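Local atomic coordinates of Alpha/beta hydrolase (Enterobacter asburiae, PDB entry 6KMO), a protein that probably hydrolyses ester bonds of lipid-like substrates, as an esterase or lipase of the alpha/beta hydrolase superfamily. Residues A[152-155]-A[156-160]; A[183-186]-A[187-191]; A[232-235]-A[236-239]; A[241-245]-A[246-250]. The protein carries 2 engineered substitutions. All coordinates share one frame; numbering follows the deposited sequence. Where two conformers were deposited one is given.

Contact 1 of 4, residues A[152-155]-A[156-160]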
loop_
_atom_site.group_PDB
_atom_site.type_symbol
_atom_site.label_atom_id
_atom_site.label_comp_id
_atom_site.label_asym_id
_atom_site.label_seq_id
_atom_site.Cartn_x
_atom_site.Cartn_y
_atom_site.Cartn_z
ATOM N N GLN A 152 30.612 -0.310 -0.065
ATOM C CA GLN A 152 30.502 1.045 -0.590
ATOM C C GLN A 152 29.229 1.710 -0.108
ATOM O O GLN A 152 29.249 2.875 0.302
ATOM C CB GLN A 152 30.534 1.037 -2.118
ATOM C CG GLN A 152 31.876 0.653 -2.699
ATOM C CD GLN A 152 31.811 0.328 -4.163
ATOM O OE1 GLN A 152 30.814 -0.170 -4.663
ATOM N NE2 GLN A 152 32.902 0.573 -4.860
ATOM N N ALA A 153 28.114 0.981 -0.142
ATOM C CA ALA A 153 26.842 1.537 0.297
ATOM C C ALA A 153 26.892 1.934 1.768
ATOM O O ALA A 153 26.405 3.013 2.141
ATOM C CB ALA A 153 25.748 0.500 0.068
ATOM N N TYR A 154 27.470 1.077 2.612
ATOM C CA TYR A 154 27.572 1.397 4.034
ATOM C C TYR A 154 28.482 2.605 4.270
ATOM O O TYR A 154 28.143 3.510 5.040
ATOM C CB TYR A 154 28.038 0.186 4.863
ATOM C CG TYR A 154 28.251 0.570 6.304
ATOM C CD1 TYR A 154 27.189 0.755 7.153
ATOM C CD2 TYR A 154 29.516 0.844 6.779
ATOM C CE1 TYR A 154 27.360 1.155 8.466
ATOM C CE2 TYR A 154 29.704 1.253 8.082
ATOM C CZ TYR A 154 28.627 1.398 8.915
ATOM O OH TYR A 154 28.838 1.800 10.214
ATOM N N GLU A 155 29.646 2.627 3.619
ATOM C CA GLU A 155 30.557 3.751 3.796
ATOM C C GLU A 155 29.915 5.058 3.349
ATOM O O GLU A 155 30.083 6.098 3.998
ATOM C CB GLU A 155 31.863 3.484 3.048
ATOM C CG GLU A 155 32.738 2.388 3.664
ATOM C CD GLU A 155 33.374 2.782 4.984
ATOM O OE1 GLU A 155 33.436 3.983 5.305
ATOM O OE2 GLU A 155 33.835 1.872 5.708
ATOM N N ALA A 156 29.172 5.037 2.249
ATOM C CA ALA A 156 28.493 6.257 1.796
ATOM C C ALA A 156 27.406 6.693 2.779
ATOM O O ALA A 156 27.204 7.893 3.008
ATOM C CB ALA A 156 27.901 6.035 0.406
ATOM N N THR A 157 26.695 5.728 3.373
ATOM C CA THR A 157 25.679 6.022 4.376
ATOM C C THR A 157 26.305 6.676 5.596
ATOM O O THR A 157 25.805 7.695 6.106
ATOM C CB THR A 157 24.968 4.716 4.756
ATOM O OG1 THR A 157 24.310 4.155 3.595
ATOM C CG2 THR A 157 23.931 4.938 5.832
ATOM N N LYS A 158 27.401 6.093 6.081
ATOM C CA LYS A 158 28.139 6.680 7.194
ATOM C C LYS A 158 28.605 8.089 6.856
ATOM O O LYS A 158 28.534 8.992 7.699
ATOM C CB LYS A 158 29.323 5.781 7.549
ATOM C CG LYS A 158 30.087 6.211 8.780
ATOM C CD LYS A 158 31.086 5.133 9.198
ATOM C CE LYS A 158 32.167 5.703 10.113
ATOM N NZ LYS A 158 32.830 6.904 9.526
ATOM N N TRP A 159 29.068 8.303 5.627
ATOM C CA TRP A 159 29.539 9.625 5.226
ATOM C C TRP A 159 28.412 10.651 5.276
ATOM O O TRP A 159 28.577 11.762 5.802
ATOM C CB TRP A 159 30.188 9.588 3.840
ATOM C CG TRP A 159 30.754 10.932 3.459
ATOM C CD1 TRP A 159 32.027 11.372 3.695
ATOM C CD2 TRP A 159 30.066 12.000 2.814
ATOM N NE1 TRP A 159 32.173 12.651 3.219
ATOM C CE2 TRP A 159 30.987 13.067 2.680
ATOM C CE3 TRP A 159 28.767 12.163 2.328
ATOM C CZ2 TRP A 159 30.641 14.279 2.088
ATOM C CZ3 TRP A 159 28.430 13.377 1.731
ATOM C CH2 TRP A 159 29.368 14.416 1.624
ATOM N N VAL A 160 27.248 10.310 4.736
ATOM C CA VAL A 160 26.127 11.245 4.783
ATOM C C VAL A 160 25.724 11.537 6.224
ATOM O O VAL A 160 25.410 12.679 6.576
ATOM C CB VAL A 160 24.943 10.716 3.948
ATOM C CG1 VAL A 160 23.717 11.562 4.169
ATOM C CG2 VAL A 160 25.298 10.666 2.476
#

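Contact 2 of 4, residues A[183-186]-A[187-191]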
loop_
_atom_site.group_PDB
_atom_site.type_symbol
_atom_site.label_atom_id
_atom_site.label_comp_id
_atom_site.label_asym_id
_atom_site.label_seq_id
_atom_site.Cartn_x
_atom_site.Cartn_y
_atom_site.Cartn_z
ATOM N N GLY A 183 16.893 -3.099 -2.705
ATOM C CA GLY A 183 16.216 -3.387 -1.447
ATOM C C GLY A 183 16.984 -4.371 -0.579
ATOM O O GLY A 183 17.005 -4.253 0.649
ATOM N N ASN A 184 17.627 -5.356 -1.205
ATOM C CA ASN A 184 18.597 -6.206 -0.519
ATOM C C ASN A 184 19.677 -5.361 0.133
ATOM O O ASN A 184 20.027 -5.567 1.300
ATOM C CB ASN A 184 19.196 -7.156 -1.564
ATOM C CG ASN A 184 20.214 -8.103 -1.007
ATOM O OD1 ASN A 184 21.406 -7.785 -0.987
ATOM N ND2 ASN A 184 19.771 -9.276 -0.579
ATOM N N MET A 185 20.188 -4.377 -0.616
ATOM C CA MET A 185 21.255 -3.495 -0.138
ATOM C C MET A 185 20.800 -2.662 1.059
ATOM O O MET A 185 21.591 -2.412 1.979
ATOM C CB MET A 185 21.741 -2.639 -1.312
ATOM C CG MET A 185 23.071 -1.895 -1.092
ATOM S SD MET A 185 23.795 -1.178 -2.660
ATOM C CE MET A 185 24.334 -2.699 -3.465
ATOM N N VAL A 186 19.526 -2.244 1.088
ATOM C CA VAL A 186 18.965 -1.576 2.265
ATOM C C VAL A 186 19.163 -2.447 3.504
ATOM O O VAL A 186 19.663 -1.993 4.544
ATOM C CB VAL A 186 17.470 -1.267 2.045
ATOM C CG1 VAL A 186 16.781 -0.927 3.381
ATOM C CG2 VAL A 186 17.280 -0.137 1.037
ATOM N N ALA A 187 18.723 -3.705 3.424
ATOM C CA ALA A 187 18.877 -4.612 4.556
ATOM C C ALA A 187 20.346 -4.822 4.911
ATOM O O ALA A 187 20.708 -4.854 6.097
ATOM C CB ALA A 187 18.196 -5.952 4.247
ATOM N N SER A 188 21.208 -4.947 3.902
ATOM C CA SER A 188 22.623 -5.195 4.148
ATOM C C SER A 188 23.262 -4.026 4.878
ATOM O O SER A 188 24.084 -4.216 5.788
ATOM C CB SER A 188 23.302 -5.431 2.808
ATOM O OG SER A 188 24.589 -5.959 2.986
ATOM N N VAL A 189 22.920 -2.802 4.483
ATOM C CA VAL A 189 23.466 -1.617 5.139
ATOM C C VAL A 189 22.912 -1.493 6.546
ATOM O O VAL A 189 23.645 -1.176 7.487
ATOM C CB VAL A 189 23.189 -0.368 4.286
ATOM C CG1 VAL A 189 23.488 0.923 5.067
ATOM C CG2 VAL A 189 24.023 -0.411 3.023
ATOM N N ALA A 190 21.618 -1.756 6.726
ATOM C CA ALA A 190 21.038 -1.700 8.062
ATOM C C ALA A 190 21.694 -2.714 9.000
ATOM O O ALA A 190 21.943 -2.412 10.177
ATOM C CB ALA A 190 19.524 -1.905 8.000
ATOM N N LEU A 191 21.988 -3.916 8.508
ATOM C CA LEU A 191 22.604 -4.941 9.354
ATOM C C LEU A 191 24.061 -4.605 9.655
ATOM O O LEU A 191 24.543 -4.859 10.766
ATOM C CB LEU A 191 22.466 -6.311 8.704
ATOM C CG LEU A 191 21.048 -6.895 8.680
ATOM C CD1 LEU A 191 20.939 -8.045 7.707
ATOM C CD2 LEU A 191 20.600 -7.300 10.078
#

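Contact 3 of 4, residues A[232-235]-A[236-239]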
loop_
_atom_site.group_PDB
_atom_site.type_symbol
_atom_site.label_atom_id
_atom_site.label_comp_id
_atom_site.label_asym_id
_atom_site.label_seq_id
_atom_site.Cartn_x
_atom_site.Cartn_y
_atom_site.Cartn_z
ATOM N N ASN A 232 15.602 -17.740 -14.344
ATOM C CA ASN A 232 16.957 -17.866 -14.875
ATOM C C ASN A 232 17.722 -16.551 -14.789
ATOM O O ASN A 232 18.940 -16.565 -14.587
ATOM C CB ASN A 232 16.918 -18.374 -16.314
ATOM C CG ASN A 232 16.678 -19.855 -16.391
ATOM O OD1 ASN A 232 16.801 -20.563 -15.417
ATOM N ND2 ASN A 232 16.328 -20.325 -17.577
ATOM N N MET A 233 17.047 -15.416 -14.955
ATOM C CA MET A 233 17.712 -14.131 -14.748
ATOM C C MET A 233 18.204 -14.014 -13.309
ATOM O O MET A 233 19.338 -13.593 -13.059
ATOM C CB MET A 233 16.769 -12.979 -15.091
ATOM C CG MET A 233 16.603 -12.725 -16.598
ATOM S SD MET A 233 15.101 -11.721 -17.079
ATOM C CE MET A 233 15.535 -10.135 -16.384
ATOM N N MET A 234 17.359 -14.365 -12.342
ATOM C CA MET A 234 17.754 -14.266 -10.943
ATOM C C MET A 234 18.956 -15.154 -10.640
ATOM O O MET A 234 19.865 -14.753 -9.901
ATOM C CB MET A 234 16.587 -14.603 -10.021
ATOM C CG MET A 234 15.600 -13.445 -9.795
ATOM S SD MET A 234 16.324 -11.816 -9.217
ATOM C CE MET A 234 17.446 -12.434 -7.880
ATOM N N LYS A 235 18.980 -16.370 -11.195
ATOM C CA LYS A 235 20.125 -17.248 -10.975
ATOM C C LYS A 235 21.394 -16.651 -11.569
ATOM O O LYS A 235 22.472 -16.722 -10.957
ATOM C CB LYS A 235 19.853 -18.629 -11.569
ATOM C CG LYS A 235 18.831 -19.439 -10.798
ATOM C CD LYS A 235 18.555 -20.783 -11.474
ATOM C CE LYS A 235 17.598 -21.607 -10.655
ATOM N NZ LYS A 235 17.307 -22.934 -11.302
ATOM N N TRP A 236 21.277 -16.037 -12.750
ATOM C CA TRP A 236 22.413 -15.396 -13.407
ATOM C C TRP A 236 22.910 -14.202 -12.599
ATOM O O TRP A 236 24.119 -13.989 -12.447
ATOM C CB TRP A 236 22.001 -14.972 -14.817
ATOM C CG TRP A 236 23.081 -14.434 -15.683
ATOM C CD1 TRP A 236 24.176 -15.101 -16.148
ATOM C CD2 TRP A 236 23.157 -13.118 -16.237
ATOM N NE1 TRP A 236 24.932 -14.280 -16.936
ATOM C CE2 TRP A 236 24.327 -13.053 -17.011
ATOM C CE3 TRP A 236 22.343 -11.979 -16.150
ATOM C CZ2 TRP A 236 24.705 -11.913 -17.697
ATOM C CZ3 TRP A 236 22.735 -10.846 -16.828
ATOM C CH2 TRP A 236 23.897 -10.824 -17.592
ATOM N N PHE A 237 21.991 -13.378 -12.115
ATOM C CA PHE A 237 22.382 -12.237 -11.297
ATOM C C PHE A 237 23.143 -12.697 -10.062
ATOM O O PHE A 237 24.240 -12.201 -9.770
ATOM C CB PHE A 237 21.138 -11.446 -10.894
ATOM C CG PHE A 237 20.422 -10.726 -12.026
ATOM C CD1 PHE A 237 21.099 -10.169 -13.105
ATOM C CD2 PHE A 237 19.045 -10.565 -11.966
ATOM C CE1 PHE A 237 20.419 -9.496 -14.103
ATOM C CE2 PHE A 237 18.355 -9.875 -12.955
ATOM C CZ PHE A 237 19.043 -9.343 -14.024
ATOM N N TRP A 238 22.585 -13.660 -9.328
ATOM C CA TRP A 238 23.270 -14.195 -8.158
ATOM C C TRP A 238 24.630 -14.777 -8.527
ATOM O O TRP A 238 25.603 -14.607 -7.785
ATOM C CB TRP A 238 22.384 -15.231 -7.468
ATOM C CG TRP A 238 21.464 -14.677 -6.446
ATOM C CD1 TRP A 238 20.108 -14.530 -6.545
ATOM C CD2 TRP A 238 21.831 -14.194 -5.150
ATOM N NE1 TRP A 238 19.610 -13.970 -5.381
ATOM C CE2 TRP A 238 20.645 -13.771 -4.506
ATOM C CE3 TRP A 238 23.048 -14.079 -4.470
ATOM C CZ2 TRP A 238 20.644 -13.245 -3.217
ATOM C CZ3 TRP A 238 23.044 -13.550 -3.183
ATOM C CH2 TRP A 238 21.847 -13.142 -2.572
ATOM N N ASP A 239 24.716 -15.486 -9.663
ATOM C CA ASP A 239 25.978 -16.111 -10.041
ATOM C C ASP A 239 27.048 -15.070 -10.349
ATOM O O ASP A 239 28.225 -15.286 -10.060
ATOM C CB ASP A 239 25.788 -17.028 -11.248
ATOM C CG ASP A 239 25.078 -18.335 -10.914
ATOM O OD1 ASP A 239 24.906 -18.683 -9.726
ATOM O OD2 ASP A 239 24.688 -19.038 -11.870
#

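Contact 4 of 4, residues A[241-245]-A[246-250]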
loop_
_atom_site.group_PDB
_atom_site.type_symbol
_atom_site.label_atom_id
_atom_site.label_comp_id
_atom_site.label_asym_id
_atom_site.label_seq_id
_atom_site.Cartn_x
_atom_site.Cartn_y
_atom_site.Cartn_z
ATOM N N TYR A 241 27.144 -12.129 -8.937
ATOM C CA TYR A 241 27.410 -11.456 -7.667
ATOM C C TYR A 241 28.343 -12.281 -6.784
ATOM O O TYR A 241 29.360 -11.776 -6.302
ATOM C CB TYR A 241 26.083 -11.250 -6.957
ATOM C CG TYR A 241 26.104 -10.372 -5.739
ATOM C CD1 TYR A 241 26.705 -9.117 -5.750
ATOM C CD2 TYR A 241 25.467 -10.783 -4.569
ATOM C CE1 TYR A 241 26.657 -8.298 -4.637
ATOM C CE2 TYR A 241 25.407 -9.956 -3.445
ATOM C CZ TYR A 241 25.999 -8.715 -3.493
ATOM O OH TYR A 241 25.945 -7.866 -2.417
ATOM N N THR A 242 27.993 -13.534 -6.522
ATOM C CA THR A 242 28.871 -14.450 -5.812
ATOM C C THR A 242 28.342 -15.868 -5.942
ATOM O O THR A 242 27.162 -16.120 -5.682
ATOM C CB THR A 242 29.006 -14.113 -4.331
ATOM O OG1 THR A 242 29.749 -15.186 -3.720
ATOM C CG2 THR A 242 27.680 -13.976 -3.617
ATOM N N THR A 243 29.217 -16.797 -6.317
ATOM C CA THR A 243 28.855 -18.207 -6.366
ATOM C C THR A 243 29.227 -18.940 -5.089
ATOM O O THR A 243 29.081 -20.165 -5.029
ATOM C CB THR A 243 29.544 -18.891 -7.543
ATOM O OG1 THR A 243 30.951 -18.657 -7.462
ATOM C CG2 THR A 243 29.007 -18.374 -8.870
ATOM N N SER A 244 29.700 -18.237 -4.072
ATOM C CA SER A 244 30.099 -18.872 -2.826
ATOM C C SER A 244 28.884 -19.254 -1.992
ATOM O O SER A 244 28.044 -18.407 -1.671
ATOM C CB SER A 244 30.974 -17.907 -2.032
ATOM O OG SER A 244 31.118 -18.334 -0.689
ATOM N N ALA A 245 28.803 -20.524 -1.602
ATOM C CA ALA A 245 27.743 -20.944 -0.694
ATOM C C ALA A 245 27.819 -20.199 0.632
ATOM O O ALA A 245 26.790 -19.836 1.212
ATOM C CB ALA A 245 27.841 -22.453 -0.446
ATOM N N ALA A 246 29.030 -19.989 1.150
ATOM C CA ALA A 246 29.162 -19.269 2.405
ATOM C C ALA A 246 28.624 -17.850 2.270
ATOM O O ALA A 246 27.891 -17.376 3.144
ATOM C CB ALA A 246 30.627 -19.250 2.843
ATOM N N ASP A 247 28.961 -17.164 1.178
ATOM C CA ASP A 247 28.435 -15.816 0.980
ATOM C C ASP A 247 26.908 -15.841 0.910
ATOM O O ASP A 247 26.231 -14.953 1.441
ATOM C CB ASP A 247 28.969 -15.199 -0.312
ATOM C CG ASP A 247 30.440 -14.816 -0.265
ATOM O OD1 ASP A 247 31.043 -14.761 0.831
ATOM O OD2 ASP A 247 30.970 -14.540 -1.363
ATOM N N ARG A 248 26.351 -16.827 0.215
ATOM C CA ARG A 248 24.902 -16.909 0.095
ATOM C C ARG A 248 24.228 -17.215 1.417
ATOM O O ARG A 248 23.044 -16.913 1.574
ATOM C CB ARG A 248 24.531 -17.903 -0.994
ATOM C CG ARG A 248 24.901 -17.396 -2.364
ATOM C CD ARG A 248 24.632 -18.405 -3.473
ATOM N NE ARG A 248 25.072 -17.901 -4.770
ATOM C CZ ARG A 248 24.521 -18.196 -5.942
ATOM N NH1 ARG A 248 23.486 -19.019 -6.022
ATOM N NH2 ARG A 248 25.024 -17.658 -7.037
ATOM N N ASN A 249 24.942 -17.794 2.380
ATOM C CA ASN A 249 24.430 -18.040 3.713
ATOM C C ASN A 249 24.728 -16.897 4.679
ATOM O O ASN A 249 24.409 -17.009 5.869
ATOM C CB ASN A 249 25.006 -19.350 4.254
ATOM C CG ASN A 249 24.112 -20.002 5.257
ATOM O OD1 ASN A 249 22.895 -20.134 5.043
ATOM N ND2 ASN A 249 24.693 -20.411 6.384
ATOM N N ASN A 250 25.340 -15.824 4.195
ATOM C CA ASN A 250 25.686 -14.643 4.981
ATOM C C ASN A 250 24.476 -13.721 4.980
ATOM O O ASN A 250 23.882 -13.485 3.924
ATOM C CB ASN A 250 26.885 -14.005 4.275
ATOM C CG ASN A 250 27.453 -12.788 4.969
ATOM O OD1 ASN A 250 26.741 -11.883 5.394
ATOM N ND2 ASN A 250 28.779 -12.744 5.046
#

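Contact 1 of 4, residues A[152-155]-A[156-160]
Helix 148-163 packs against the central sheet of the alpha/beta hydrolase fold, and in its middle turns Thr157 reaches back to Ala153 with both its backbone and its side chain. Thr157 OG1 donates to Ala153 O at 2.8 Å, while Thr157 N gives the regular helical bond to the same oxygen at 3.0 Å. One oxygen is thus gripped twice, by donors from opposite faces of its plane. Beside its own backbone N (chi1 -62°), the hydroxyl folds down onto the preceding turn and its proton is used within the helix. That suits a threonine on a buried face: here Ala153 and Thr157 both touch Phe105 of strand 99-105 and Val189 of helix 181-195, as befits a helix covering one side of an alpha/beta sheet. The small methyl of Ala153 permits a close approach of these neighbours.

On another side of the helix, Tyr154 and Lys158 run across each other at a slant, with Tyr154 OH 4.1 Å from Lys158 CD. The tyrosine supplies a flat aromatic ring, edge-to-face with Phe196, and a hydroxyl bonded to Gly198 O. Lys158 brings its CD methylene near that hydroxyl and bends at the end, where in the conformer given NZ forms a salt bridge with Glu162. The opposite charges of Glu155 and Lys158 are then near but not in contact, and the Glu155 side chain packs on Leu4 of the second subunit.

Contact 2 of 4, residues A[183-186]-A[187-191]
Val189 lays its CG2 methyl over the turn before it, 3.3 Å from Met185 O and 4.5 Å from Met185 CG. Both residues belong to helix 181-195, the connection in the beta-alpha-beta unit that runs from strand 174-179 to strand 203-207; in alpha/beta hydrolases the helix after the nucleophile elbow occupies this place, and the GxSxG pattern (Gly178, Ser180, Gly182) just ahead of Gly183 is consistent with that. With CG1 anti to the backbone N (chi1 168°), Val189 has CG2 beside that N and hence back along the helix. The bond from Val189 N to Met185 O, 2.9 Å long, joins the same two residues through the backbone.

Apolar side chains suit this buried helix on more than one face. Met185 and Val189 meet Ala153 of helix 148-163 and Phe105 of strand 99-105, the long, unbranched Met185 side chain reaching both. Val186 and Ala187 press on Met206 of strand 203-207, where Val186 fills the helix-strand interface and the small Ala187 lets the helix approach.

The two buried polar residues find their partners in the chain beyond the helix. Asn184 gives ND2 to the carbonyls of Val210 and Ala253, and, in the conformer given, Ser188 OG bonds to Leu252 O. Gly183 opens the segment with a weak backbone bond, Ala187 N standing 3.3 Å from Gly183 O, whereas Ala190 N lies 2.9 Å from Val186 O.

Contact 3 of 4, residues A[232-235]-A[236-239]
Bends at chi2 (-53°) and chi3 (-46°) curl the Met234 side chain, so that it reaches two aromatic rings, Phe237 three residues on and Trp238 four residues on. The sulfur lies at the edge of the Phe237 ring, Met234 SD 4.1 Å from Phe237 CD2, a Met-aromatic contact in which the two side chains cross at about a right angle. The terminal methyl goes on to the indole: Met234 CE is 3.6 Å from both CD1 and NE1 of Trp238. A long, unbranched thioether is well suited to filling the angle between two rings.

Phe237 has CG beside its own backbone N (chi1 -68°), and its ring is drawn back over the preceding turn. Met233 O therefore sits 3.1 Å above the ring plane, displaced toward the rim, while also accepting from Phe237 N at 2.8 Å. Met233 CB adds an apolar touch on CE2 of Phe237 at 4.1 Å.

Trp238 is buried and meets Trp110 edge-to-face; Asp239 bridges to Arg248. With Met234, Phe237 and Trp238 buried and Asn232, Lys235 and Asp239 toward solvent, this is the pattern of an amphipathic alpha-helix, helix 231-241, held by regular i to i+4 backbone bonds.

Contact 4 of 4, residues A[241-245]-A[246-250]
The backbone leaves helix 231-241 at Thr242, which is extended, and turns back into helical angles at Ala245 to start the short helix 245-248. Two recognised motifs make the junction. Ser244 is the N-cap of the new helix, its OG accepting from Asp247 N at 3.1 Å in a nearly straight bond (170°). Just before it, Thr242 OG1 accepts from Ser244 N at 3.1 Å, an ST turn.

The same hydroxyl, Thr242 OG1, donates a hydrogen bond to Asp247 OD2, 2.7 Å away, meeting the anti lone pair of the carboxylate. Thr242 can thus serve as acceptor and donor together, which is what a hydroxyl offers here, and Asp247 joins loop to helix through both its backbone N and its carboxylate. The carboxylate also lies near the N-terminal end of the helix, whose dipole would probably favour its negative charge.

Asp247 packs on Ile9 of the second subunit, and Asn249 and Asn250 give their ND2 groups to Ala16 O and Leu8 O of that chain, placing this surface turn at the dimer interface; Asn249 OD1 accepts from Arg257 NH1.

Arg248, long and extended from CG to NE, reaches back past the cap to the loop. Thr242 O lies in the plane of its guanidinium and takes two bonds side-on, from Arg248 NE at 2.9 Å and Arg248 NH2 at 3.0 Å.

How the contacts relate
Along the chain the four contacts come in series, from helix 148-163 through helix 181-195 and helix 231-241 to the short helix 245-248. Contacts 1 and 2, with centres 12 Å apart, lie on neighbouring helices that pack on strand 99-105, and Ala153 CB comes 3.5 Å from Val189 CG2. Contacts 3 and 4 are consecutive and 13 Å apart, tied by the salt bridge between Asp239 OD1 and Arg248 NH2 at 2.9 Å. The nearest atoms of contact 2 lie about 5 Å from contacts 3 and 4; of the two sheet-packing helices, 181-195, after the probable nucleophile elbow, is the one nearer them. Contacts 1 and 4 also meet the second subunit.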